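Local coordinates for protein glypican-1 (Homo sapiens, PDB 4YWT) that carries heparan sulfate chains at the cell surface, through which it binds alpha-4(V) collagen and takes part in Schwann cell myelination, at residues Glu73-Leu84 with Cys245-Tyr254. The protein carries 3 engineered substitutions. Residues are numbered along the deposited sequence; the frame is centred on the assembly and turned at random.
Sequences EENLANRSHAEL and CSRAVMKLVY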
loop_
_atom_site.group_PDB
_atom_site.type_symbol
_atom_site.label_atom_id
_atom_site.label_comp_id
_atom_site.label_asym_id
_atom_site.label_seq_id
_atom_site.Cartn_x
_atom_site.Cartn_y
_atom_site.Cartn_z
ATOM N N GLU A 73 -23.668 -11.371 -30.843
ATOM C CA GLU A 73 -22.322 -10.816 -30.774
ATOM C C GLU A 73 -22.248 -9.686 -29.752
ATOM O O GLU A 73 -21.340 -9.649 -28.915
ATOM C CB GLU A 73 -21.876 -10.314 -32.151
ATOM C CG GLU A 73 -20.366 -10.303 -32.353
ATOM C CD GLU A 73 -19.944 -9.512 -33.578
ATOM O OE1 GLU A 73 -20.717 -8.635 -34.016
ATOM O OE2 GLU A 73 -18.841 -9.770 -34.104
ATOM N N GLU A 74 -23.214 -8.772 -29.819
ATOM C CA GLU A 74 -23.278 -7.655 -28.883
ATOM C C GLU A 74 -23.427 -8.140 -27.441
ATOM O O GLU A 74 -22.690 -7.704 -26.548
ATOM C CB GLU A 74 -24.434 -6.720 -29.246
ATOM C CG GLU A 74 -24.200 -5.904 -30.509
ATOM C CD GLU A 74 -25.390 -5.038 -30.875
ATOM O OE1 GLU A 74 -26.490 -5.274 -30.331
ATOM O OE2 GLU A 74 -25.226 -4.118 -31.704
ATOM N N ASN A 75 -24.378 -9.045 -27.224
ATOM C CA ASN A 75 -24.623 -9.608 -25.900
ATOM C C ASN A 75 -23.383 -10.272 -25.307
ATOM O O ASN A 75 -23.033 -10.036 -24.148
ATOM C CB ASN A 75 -25.772 -10.616 -25.956
ATOM C CG ASN A 75 -27.134 -9.948 -26.002
ATOM O OD1 ASN A 75 -27.322 -8.858 -25.462
ATOM N ND2 ASN A 75 -28.094 -10.603 -26.645
ATOM N N LEU A 76 -22.721 -11.100 -26.109
ATOM C CA LEU A 76 -21.513 -11.787 -25.667
ATOM C C LEU A 76 -20.379 -10.801 -25.395
ATOM O O LEU A 76 -19.575 -11.004 -24.482
ATOM C CB LEU A 76 -21.080 -12.826 -26.702
ATOM C CG LEU A 76 -21.979 -14.059 -26.809
ATOM C CD1 LEU A 76 -21.527 -14.961 -27.947
ATOM C CD2 LEU A 76 -21.999 -14.823 -25.492
ATOM N N ALA A 77 -20.319 -9.734 -26.189
ATOM C CA ALA A 77 -19.338 -8.675 -25.969
ATOM C C ALA A 77 -19.544 -8.031 -24.598
ATOM O O ALA A 77 -18.612 -7.955 -23.784
ATOM C CB ALA A 77 -19.427 -7.630 -27.069
ATOM N N ASN A 78 -20.772 -7.573 -24.355
ATOM C CA ASN A 78 -21.158 -7.028 -23.057
ATOM C C ASN A 78 -20.796 -7.976 -21.919
ATOM O O ASN A 78 -20.248 -7.560 -20.891
ATOM C CB ASN A 78 -22.661 -6.736 -23.026
ATOM C CG ASN A 78 -22.977 -5.268 -23.232
ATOM O OD1 ASN A 78 -22.873 -4.746 -24.341
ATOM N ND2 ASN A 78 -23.378 -4.594 -22.158
ATOM N N ARG A 79 -21.096 -9.256 -22.123
ATOM C CA ARG A 79 -20.820 -10.280 -21.125
ATOM C C ARG A 79 -19.334 -10.367 -20.790
ATOM O O ARG A 79 -18.949 -10.237 -19.629
ATOM C CB ARG A 79 -21.322 -11.642 -21.602
ATOM C CG ARG A 79 -21.109 -12.748 -20.585
ATOM C CD ARG A 79 -21.769 -12.384 -19.266
ATOM N NE ARG A 79 -23.196 -12.126 -19.431
ATOM C CZ ARG A 79 -24.128 -13.071 -19.402
ATOM N NH1 ARG A 79 -23.779 -14.333 -19.199
ATOM N NH2 ARG A 79 -25.405 -12.756 -19.563
ATOM N N SER A 80 -18.508 -10.586 -21.809
ATOM C CA SER A 80 -17.067 -10.719 -21.611
ATOM C C SER A 80 -16.463 -9.468 -20.971
ATOM O O SER A 80 -15.602 -9.562 -20.084
ATOM C CB SER A 80 -16.374 -11.019 -22.943
ATOM O OG SER A 80 -16.734 -10.072 -23.932
ATOM N N HIS A 81 -16.925 -8.302 -21.416
ATOM C CA HIS A 81 -16.471 -7.035 -20.848
ATOM C C HIS A 81 -16.778 -6.953 -19.351
ATOM O O HIS A 81 -15.886 -6.687 -18.527
ATOM C CB HIS A 81 -17.118 -5.862 -21.586
ATOM C CG HIS A 81 -16.792 -4.523 -21.000
ATOM N ND1 HIS A 81 -17.569 -3.926 -20.032
ATOM C CD2 HIS A 81 -15.773 -3.667 -21.248
ATOM C CE1 HIS A 81 -17.043 -2.758 -19.710
ATOM N NE2 HIS A 81 -15.953 -2.577 -20.431
ATOM N N ALA A 82 -18.041 -7.194 -19.008
ATOM C CA ALA A 82 -18.478 -7.186 -17.615
ATOM C C ALA A 82 -17.675 -8.178 -16.776
ATOM O O ALA A 82 -17.331 -7.901 -15.623
ATOM C CB ALA A 82 -19.963 -7.498 -17.525
ATOM N N GLU A 83 -17.375 -9.330 -17.366
ATOM C CA GLU A 83 -16.610 -10.370 -16.687
ATOM C C GLU A 83 -15.188 -9.901 -16.376
ATOM O O GLU A 83 -14.698 -10.067 -15.249
ATOM C CB GLU A 83 -16.593 -11.647 -17.533
ATOM C CG GLU A 83 -17.930 -12.383 -17.545
ATOM C CD GLU A 83 -18.040 -13.406 -18.662
ATOM O OE1 GLU A 83 -17.241 -13.341 -19.621
ATOM O OE2 GLU A 83 -18.932 -14.277 -18.583
ATOM N N LEU A 84 -14.531 -9.305 -17.370
ATOM C CA LEU A 84 -13.199 -8.741 -17.156
ATOM C C LEU A 84 -13.227 -7.674 -16.060
ATOM O O LEU A 84 -12.339 -7.636 -15.194
ATOM C CB LEU A 84 -12.639 -8.149 -18.452
ATOM C CG LEU A 84 -11.287 -7.443 -18.313
ATOM C CD1 LEU A 84 -10.240 -8.378 -17.730
ATOM C CD2 LEU A 84 -10.821 -6.894 -19.650
ATOM N N CYS A 245 -10.436 -2.246 -25.947
ATOM C CA CYS A 245 -10.268 -3.346 -25.011
ATOM C C CYS A 245 -11.489 -4.252 -25.025
ATOM O O CYS A 245 -11.359 -5.469 -24.988
ATOM C CB CYS A 245 -10.017 -2.820 -23.596
ATOM S SG CYS A 245 -9.672 -4.111 -22.377
ATOM N N SER A 246 -12.674 -3.650 -25.083
ATOM C CA SER A 246 -13.919 -4.409 -25.109
ATOM C C SER A 246 -13.983 -5.332 -26.327
ATOM O O SER A 246 -14.273 -6.527 -26.200
ATOM C CB SER A 246 -15.120 -3.460 -25.100
ATOM O OG SER A 246 -16.324 -4.163 -24.850
ATOM N N ARG A 247 -13.700 -4.777 -27.503
ATOM C CA ARG A 247 -13.702 -5.559 -28.736
ATOM C C ARG A 247 -12.641 -6.655 -28.710
ATOM O O ARG A 247 -12.893 -7.785 -29.134
ATOM C CB ARG A 247 -13.477 -4.660 -29.952
ATOM C CG ARG A 247 -14.616 -3.700 -30.250
ATOM C CD ARG A 247 -14.356 -2.913 -31.529
ATOM N NE ARG A 247 -13.033 -2.294 -31.543
ATOM C CZ ARG A 247 -12.004 -2.745 -32.255
ATOM N NH1 ARG A 247 -12.143 -3.826 -33.008
ATOM N NH2 ARG A 247 -10.836 -2.123 -32.209
ATOM N N ALA A 248 -11.453 -6.315 -28.216
ATOM C CA ALA A 248 -10.354 -7.276 -28.157
ATOM C C ALA A 248 -10.663 -8.426 -27.201
ATOM O O ALA A 248 -10.245 -9.562 -27.425
ATOM C CB ALA A 248 -9.071 -6.583 -27.750
ATOM N N VAL A 249 -11.396 -8.120 -26.134
ATOM C CA VAL A 249 -11.782 -9.123 -25.150
ATOM C C VAL A 249 -12.887 -10.008 -25.711
ATOM O O VAL A 249 -12.880 -11.223 -25.506
ATOM C CB VAL A 249 -12.240 -8.471 -23.828
ATOM C CG1 VAL A 249 -12.981 -9.471 -22.954
ATOM C CG2 VAL A 249 -11.045 -7.903 -23.084
ATOM N N MET A 250 -13.829 -9.400 -26.427
ATOM C CA MET A 250 -14.857 -10.172 -27.117
ATOM C C MET A 250 -14.215 -11.144 -28.102
ATOM O O MET A 250 -14.600 -12.311 -28.178
ATOM C CB MET A 250 -15.838 -9.254 -27.848
ATOM C CG MET A 250 -16.751 -9.990 -28.819
ATOM S SD MET A 250 -17.636 -11.352 -28.035
ATOM C CE MET A 250 -18.289 -12.208 -29.465
ATOM N N LYS A 251 -13.228 -10.655 -28.845
ATOM C CA LYS A 251 -12.496 -11.488 -29.789
ATOM C C LYS A 251 -11.747 -12.597 -29.061
ATOM O O LYS A 251 -11.669 -13.730 -29.536
ATOM C CB LYS A 251 -11.522 -10.638 -30.607
ATOM C CG LYS A 251 -10.784 -11.402 -31.696
ATOM C CD LYS A 251 -10.360 -10.476 -32.826
ATOM C CE LYS A 251 -9.724 -11.249 -33.972
ATOM N NZ LYS A 251 -8.389 -11.799 -33.606
ATOM N N LEU A 252 -11.207 -12.258 -27.896
ATOM C CA LEU A 252 -10.439 -13.195 -27.089
ATOM C C LEU A 252 -11.279 -14.354 -26.558
ATOM O O LEU A 252 -10.860 -15.509 -26.608
ATOM C CB LEU A 252 -9.788 -12.462 -25.914
ATOM C CG LEU A 252 -9.032 -13.336 -24.912
ATOM C CD1 LEU A 252 -7.769 -13.893 -25.545
ATOM C CD2 LEU A 252 -8.709 -12.561 -23.640
ATOM N N VAL A 253 -12.468 -14.039 -26.054
ATOM C CA VAL A 253 -13.247 -15.006 -25.290
ATOM C C VAL A 253 -14.306 -15.748 -26.106
ATOM O O VAL A 253 -14.294 -16.978 -26.167
ATOM C CB VAL A 253 -13.948 -14.323 -24.097
ATOM C CG1 VAL A 253 -14.725 -15.343 -23.283
ATOM C CG2 VAL A 253 -12.930 -13.606 -23.222
ATOM N N TYR A 254 -15.217 -15.008 -26.729
ATOM C CA TYR A 254 -16.412 -15.618 -27.305
ATOM C C TYR A 254 -16.421 -15.702 -28.828
ATOM O O TYR A 254 -17.377 -16.208 -29.414
ATOM C CB TYR A 254 -17.652 -14.861 -26.829
ATOM C CG TYR A 254 -17.899 -15.008 -25.348
ATOM C CD1 TYR A 254 -17.914 -16.262 -24.752
ATOM C CD2 TYR A 254 -18.093 -13.896 -24.541
ATOM C CE1 TYR A 254 -18.132 -16.406 -23.395
ATOM C CE2 TYR A 254 -18.311 -14.029 -23.183
ATOM C CZ TYR A 254 -18.328 -15.286 -22.616
ATOM O OH TYR A 254 -18.544 -15.422 -21.264
#
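Met250 is a knob in the hole formed by Glu73, Leu76, Ala77 and Ser80. Its CG is anti to the backbone N (chi1 168°), and a bend at chi2 turns SD and CE against the turn from Glu73 to Ala77. Met250 SD lies 3.6 Å from Ala77 N, and its CE reaches Leu76 CB at 4.0 Å. Leu76 CD2 sits over one face of the Tyr254 ring, a CH-pi contact 4.2 Å from the ring centroid. Val253 CG1 covers the opposite face. Ser80 CB packs obliquely against Tyr254 CE2 at 3.6 Å. Further along, Leu84 CD2 meets Val249 CG2 at 3.6 Å and also touches Cys245 SG. Near the start of 245-254, Ser246 OG packs against the His81 ring, 3.7 Å from His81 CD2.

The polar link is at the tyrosine ring's far end. Tyr254 OH gives a weak hydrogen bond to Glu83 OE2 (2.9 Å), and the carboxylate is turned 48° from the ring. The same hydroxyl is also hydrogen-bonded to Lys41 NZ, outside the two helices.

The helix axes cross at 102°, 8.5 Å apart. The short helix 243-253 thus lies across the long helix 70-129 of the mainly helical glypican core. Helix 268-278 flanks both through Leu275 and Cys278, the latter disulfide-bonded to Cys245.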